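Long-range contacts in phosphoglycerate dehydrogenase (Lactobacillus plantarum, PDB 3EVT), which probably catalyses the NAD-dependent oxidation of 3-phosphoglycerate to 3-phosphohydroxypyruvate, as a member of the D-isomer-specific 2-hydroxyacid dehydrogenase family: residues F64-S69 / P290-N295; V87-G92 / V306-D311. All blocks are in the same frame, centred on the assembly; numbering follows the deposited sequence.

Both contacts bring the C-terminal part of the chain back onto the five-stranded parallel sheet built from its N-terminal part. Contact 1 sets helix 284-302 against strand 64-66; contact 2 lays the loop that follows this helix beside strand 86-88, the neighbouring strand and outermost in the sheet within this chain. Their centres are about 8 Å apart. The segments alternate along the sequence, 64-69, 87-92, 290-295 and 306-311, with the seven-stranded dinucleotide-binding sheet formed by the residues in between. The two contacts are joined by Asn295, whose side-chain oxygen accepts from the backbone of Val306 and Arg307. Together they close a domain made from both chain ends, as in other 2-hydroxyacid dehydrogenases.

Contact 1: residues F64-S69 / P290-N295; sequences FVQVIS and PIFAAN
Gln66 and Phe292 are the nearest residues where strand 64-66 runs nearly antiparallel to the segment 290-295 of helix 284-302, the local axes 10.0 Å apart at 164°. The polar centre of this buried contact is an amide pair. Asn295 ND2 donates to Gln66 OE1 over 3.0 Å, almost straight at 170°, and the hydrogen sits on an in-plane lone pair of the acceptor. The two amide groups are nearly coplanar, although the side chains themselves cross at about a right angle. Gln66 bends at CG (chi2 79°), which swings CD away from an extended course. Its NE2 gives one hydrogen bond to Val67 O at 3.2 Å and another to Asn89 O, so both ends of the amide are engaged and its flip is fixed. Asn295 OD1 is turned to the backbone N of Val306 and Arg307.

This is a helix packed on one face of the parallel alpha/beta sheet of what is, as in other members of the family, probably the substrate-binding domain, with strands 41-45 and 86-88 flanking strand 64-66. Phe64, Phe292 and Ile291 pack beside the amide pair. Phe64 turns CG anti to its backbone N; its side chain and that of Phe292 cross obliquely, with CE2 of Phe64 3.9 Å from CE1 of Phe292. The CZ of Phe64 meets Asn295 CB at 3.5 Å. Phe292, whose ring also stacks with Tyr45, brings CD1 to 3.7 Å from Gln66 CB. Beside the amide, Ile291 CG2 lies 3.8 Å from Gln66 NE2.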
loop_
_atom_site.group_PDB
_atom_site.type_symbol
_atom_site.label_atom_id
_atom_site.label_comp_id
_atom_site.label_asym_id
_atom_site.label_seq_id
_atom_site.Cartn_x
_atom_site.Cartn_y
_atom_site.Cartn_z
ATOM N N PHE A 64 -2.198 -17.405 23.464
ATOM C CA PHE A 64 -1.415 -16.528 22.592
ATOM C C PHE A 64 -0.329 -15.826 23.406
ATOM O O PHE A 64 -0.643 -15.137 24.349
ATOM C CB PHE A 64 -2.373 -15.531 21.860
ATOM C CG PHE A 64 -1.689 -14.282 21.237
ATOM C CD1 PHE A 64 -0.493 -14.379 20.516
ATOM C CD2 PHE A 64 -2.320 -13.034 21.317
ATOM C CE1 PHE A 64 0.107 -13.231 19.927
ATOM C CE2 PHE A 64 -1.771 -11.878 20.727
ATOM C CZ PHE A 64 -0.529 -11.967 20.053
ATOM N N VAL A 65 0.953 -16.015 23.046
ATOM C CA VAL A 65 2.053 -15.181 23.618
ATOM C C VAL A 65 2.623 -14.195 22.580
ATOM O O VAL A 65 3.028 -14.586 21.494
ATOM C CB VAL A 65 3.203 -16.049 24.181
ATOM C CG1 VAL A 65 4.358 -15.168 24.674
ATOM C CG2 VAL A 65 2.701 -16.906 25.325
ATOM N N GLN A 66 2.630 -12.915 22.898
ATOM C CA GLN A 66 3.291 -11.944 22.047
ATOM C C GLN A 66 4.614 -11.550 22.697
ATOM O O GLN A 66 4.594 -10.853 23.708
ATOM C CB GLN A 66 2.437 -10.661 21.894
ATOM C CG GLN A 66 3.162 -9.540 21.157
ATOM C CD GLN A 66 3.171 -9.704 19.638
ATOM O OE1 GLN A 66 2.094 -9.857 19.011
ATOM N NE2 GLN A 66 4.391 -9.672 19.018
ATOM N N VAL A 67 5.751 -11.926 22.109
ATOM C CA VAL A 67 7.047 -11.443 22.626
ATOM C C VAL A 67 7.420 -10.096 21.995
ATOM O O VAL A 67 6.989 -9.796 20.874
ATOM C CB VAL A 67 8.158 -12.533 22.532
ATOM C CG1 VAL A 67 7.761 -13.668 23.426
ATOM C CG2 VAL A 67 8.282 -13.109 21.111
ATOM N N ILE A 68 8.156 -9.260 22.731
ATOM C CA ILE A 68 8.416 -7.904 22.271
ATOM C C ILE A 68 9.843 -7.710 21.826
ATOM O O ILE A 68 10.387 -6.633 21.964
ATOM C CB ILE A 68 8.053 -6.853 23.312
ATOM C CG1 ILE A 68 8.405 -7.366 24.717
ATOM C CG2 ILE A 68 6.548 -6.511 23.236
ATOM C CD1 ILE A 68 9.717 -6.784 25.321
ATOM N N SER A 69 10.428 -8.756 21.256
ATOM C CA SER A 69 11.677 -8.624 20.538
ATOM C C SER A 69 11.709 -9.758 19.519
ATOM O O SER A 69 10.953 -10.708 19.670
ATOM C CB SER A 69 12.832 -8.707 21.533
ATOM O OG SER A 69 12.515 -9.652 22.544
ATOM N N PRO A 290 1.448 -1.404 18.655
ATOM C CA PRO A 290 0.492 -1.662 17.551
ATOM C C PRO A 290 0.559 -3.101 17.017
ATOM O O PRO A 290 -0.466 -3.619 16.533
ATOM C CB PRO A 290 0.956 -0.704 16.458
ATOM C CG PRO A 290 1.632 0.423 17.179
ATOM C CD PRO A 290 2.307 -0.232 18.379
ATOM N N ILE A 291 1.749 -3.724 17.084
ATOM C CA ILE A 291 1.879 -5.135 16.701
ATOM C C ILE A 291 0.993 -6.042 17.582
ATOM O O ILE A 291 0.173 -6.782 17.064
ATOM C CB ILE A 291 3.352 -5.649 16.619
ATOM C CG1 ILE A 291 4.093 -4.933 15.483
ATOM C CG2 ILE A 291 3.388 -7.175 16.324
ATOM C CD1 ILE A 291 5.654 -5.147 15.497
ATOM N N PHE A 292 1.152 -5.953 18.891
ATOM C CA PHE A 292 0.257 -6.607 19.857
ATOM C C PHE A 292 -1.238 -6.231 19.687
ATOM O O PHE A 292 -2.070 -7.106 19.592
ATOM C CB PHE A 292 0.656 -6.267 21.302
ATOM C CG PHE A 292 -0.251 -6.908 22.302
ATOM C CD1 PHE A 292 -0.327 -8.309 22.366
ATOM C CD2 PHE A 292 -1.062 -6.140 23.117
ATOM C CE1 PHE A 292 -1.192 -8.915 23.249
ATOM C CE2 PHE A 292 -1.944 -6.730 23.991
ATOM C CZ PHE A 292 -2.012 -8.103 24.067
ATOM N N ALA A 293 -1.550 -4.945 19.637
ATOM C CA ALA A 293 -2.926 -4.477 19.440
ATOM C C ALA A 293 -3.596 -5.123 18.210
ATOM O O ALA A 293 -4.754 -5.604 18.283
ATOM C CB ALA A 293 -2.963 -2.905 19.336
ATOM N N ALA A 294 -2.860 -5.200 17.105
ATOM C CA ALA A 294 -3.391 -5.866 15.875
ATOM C C ALA A 294 -3.519 -7.367 16.017
ATOM O O ALA A 294 -4.565 -7.927 15.672
ATOM C CB ALA A 294 -2.534 -5.521 14.647
ATOM N N ASN A 295 -2.489 -8.041 16.530
ATOM C CA ASN A 295 -2.588 -9.484 16.763
ATOM C C ASN A 295 -3.672 -9.869 17.791
ATOM O O ASN A 295 -4.350 -10.900 17.639
ATOM C CB ASN A 295 -1.257 -10.076 17.179
ATOM C CG ASN A 295 -0.323 -10.336 15.986
ATOM O OD1 ASN A 295 -0.786 -10.632 14.882
ATOM N ND2 ASN A 295 0.980 -10.262 16.217
#

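Contact 2: residues V87-G92 / V306-D311; sequences VANTSG and VRNQVD
An antiparallel beta bridge, with Ala88 and Gln309 as its non-hydrogen-bonded pair, attaches the C-terminal tail to strand 86-88. Val310 N donates to Val87 O at 2.8 Å, and Asn89 N to Asn308 O at 3.2 Å. Beside the Val87-Val310 bond, a water accepts from Val87 N and Gln309 NE2 and donates to Val310 O. Because strand 86-88 is outermost within this chain in a parallel sheet, the tail adds a short antiparallel partner at its edge, and the following turn leads to Gly92, the N-cap of helix 93-110.

Asn308 carries most of the side-chain bonding along that turn. Its CG lies anti to the carbonyl carbon, beside the backbone N (chi1 -67°), close to the carbonyl oxygens of Asn89 and Ser91. Its ND2 reaches Asn89 O at 3.1 Å, coming from above the carbonyl plane, and Ser91 O at 3.0 Å. Ser91 O also accepts from Arg307 NH2 at 3.1 Å, this donor lying in the carbonyl plane, so two side chains grip one oxygen. Arg307 NE in turn donates to Asn308 OD1 at 3.2 Å from above the amide plane. An alanine in place of Asn308 would probably leave the Asn89 and Ser91 carbonyl oxygens without this amide donor and Arg307 NE without its acceptor, so that the guanidinium could turn more freely. Val310 CG2 packs 3.9 Å from Asn89 CG; the ND2 of this amide is held by Ala70 O.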
loop_
_atom_site.group_PDB
_atom_site.type_symbol
_atom_site.label_atom_id
_atom_site.label_comp_id
_atom_site.label_asym_id
_atom_site.label_seq_id
_atom_site.Cartn_x
_atom_site.Cartn_y
_atom_site.Cartn_z
ATOM N N VAL A 87 2.272 -17.880 18.870
ATOM C CA VAL A 87 3.258 -16.886 19.260
ATOM C C VAL A 87 3.558 -15.938 18.090
ATOM O O VAL A 87 3.618 -16.360 16.935
ATOM C CB VAL A 87 4.571 -17.560 19.753
ATOM C CG1 VAL A 87 5.540 -16.518 20.300
ATOM C CG2 VAL A 87 4.249 -18.600 20.812
ATOM N N ALA A 88 3.722 -14.651 18.395
ATOM C CA ALA A 88 4.174 -13.655 17.413
ATOM C C ALA A 88 5.306 -12.897 18.062
ATOM O O ALA A 88 5.392 -12.866 19.308
ATOM C CB ALA A 88 3.069 -12.693 17.021
ATOM N N ASN A 89 6.164 -12.294 17.218
ATOM C CA ASN A 89 7.266 -11.459 17.665
ATOM C C ASN A 89 7.161 -10.068 17.049
ATOM O O ASN A 89 6.076 -9.665 16.619
ATOM C CB ASN A 89 8.604 -12.143 17.395
ATOM C CG ASN A 89 8.933 -12.189 15.951
ATOM O OD1 ASN A 89 8.190 -11.685 15.110
ATOM N ND2 ASN A 89 10.065 -12.807 15.633
ATOM N N THR A 90 8.272 -9.324 17.053
ATOM C CA THR A 90 8.318 -7.929 16.614
ATOM C C THR A 90 9.324 -7.663 15.480
ATOM O O THR A 90 9.939 -6.593 15.439
ATOM C CB THR A 90 8.730 -7.008 17.772
ATOM O OG1 THR A 90 9.810 -7.637 18.476
ATOM C CG2 THR A 90 7.535 -6.741 18.750
ATOM N N SER A 91 9.510 -8.597 14.562
ATOM C CA SER A 91 10.372 -8.283 13.429
ATOM C C SER A 91 9.776 -7.366 12.365
ATOM O O SER A 91 8.573 -7.072 12.358
ATOM C CB SER A 91 10.949 -9.541 12.777
ATOM O OG SER A 91 9.928 -10.444 12.485
ATOM N N GLY A 92 10.642 -6.867 11.478
ATOM C CA GLY A 92 10.194 -6.108 10.311
ATOM C C GLY A 92 9.888 -4.633 10.496
ATOM O O GLY A 92 9.474 -3.948 9.535
ATOM N N VAL A 306 -2.415 -11.715 12.814
ATOM C CA VAL A 306 -2.211 -11.063 11.547
ATOM C C VAL A 306 -0.775 -10.645 11.240
ATOM O O VAL A 306 -0.472 -10.363 10.088
ATOM C CB VAL A 306 -3.021 -9.814 11.447
ATOM C CG1 VAL A 306 -2.706 -8.898 12.593
ATOM C CG2 VAL A 306 -2.696 -9.146 10.136
ATOM N N ARG A 307 0.096 -10.563 12.255
ATOM C CA ARG A 307 1.426 -9.988 12.041
ATOM C C ARG A 307 2.501 -10.807 12.763
ATOM O O ARG A 307 2.379 -11.084 13.944
ATOM C CB ARG A 307 1.436 -8.537 12.538
ATOM C CG ARG A 307 2.790 -7.910 12.609
ATOM C CD ARG A 307 3.267 -7.432 11.212
ATOM N NE ARG A 307 4.627 -6.894 11.248
ATOM C CZ ARG A 307 4.926 -5.614 11.405
ATOM N NH1 ARG A 307 3.940 -4.718 11.516
ATOM N NH2 ARG A 307 6.203 -5.230 11.450
ATOM N N ASN A 308 3.556 -11.193 12.065
ATOM C CA ASN A 308 4.754 -11.769 12.726
ATOM C C ASN A 308 4.536 -13.073 13.454
ATOM O O ASN A 308 5.296 -13.400 14.399
ATOM C CB ASN A 308 5.404 -10.778 13.703
ATOM C CG ASN A 308 6.002 -9.585 12.980
ATOM O OD1 ASN A 308 6.113 -9.628 11.767
ATOM N ND2 ASN A 308 6.359 -8.518 13.700
ATOM N N GLN A 309 3.535 -13.826 13.032
ATOM C CA GLN A 309 3.357 -15.157 13.602
ATOM C C GLN A 309 4.613 -16.016 13.436
ATOM O O GLN A 309 5.125 -16.225 12.333
ATOM C CB GLN A 309 2.078 -15.868 13.131
ATOM C CG GLN A 309 1.767 -17.097 14.029
ATOM C CD GLN A 309 0.515 -17.892 13.645
ATOM O OE1 GLN A 309 -0.291 -17.456 12.847
ATOM N NE2 GLN A 309 0.325 -19.026 14.293
ATOM N N VAL A 310 5.115 -16.469 14.572
ATOM C CA VAL A 310 6.283 -17.336 14.662
ATOM C C VAL A 310 5.874 -18.809 14.461
ATOM O O VAL A 310 5.005 -19.336 15.147
ATOM C CB VAL A 310 6.941 -17.179 16.037
ATOM C CG1 VAL A 310 8.015 -18.204 16.225
ATOM C CG2 VAL A 310 7.493 -15.766 16.197
ATOM N N ASP A 311 6.502 -19.485 13.522
ATOM C CA ASP A 311 6.097 -20.860 13.238
ATOM C C ASP A 311 6.595 -21.873 14.286
ATOM O O ASP A 311 5.798 -22.511 15.005
ATOM C CB ASP A 311 6.621 -21.299 11.886
ATOM C CG ASP A 311 6.688 -22.790 11.791
ATOM O OD1 ASP A 311 5.601 -23.383 11.647
ATOM O OD2 ASP A 311 7.797 -23.361 11.924
HETATM O O HOH W 1 2.609 -19.546 16.304
#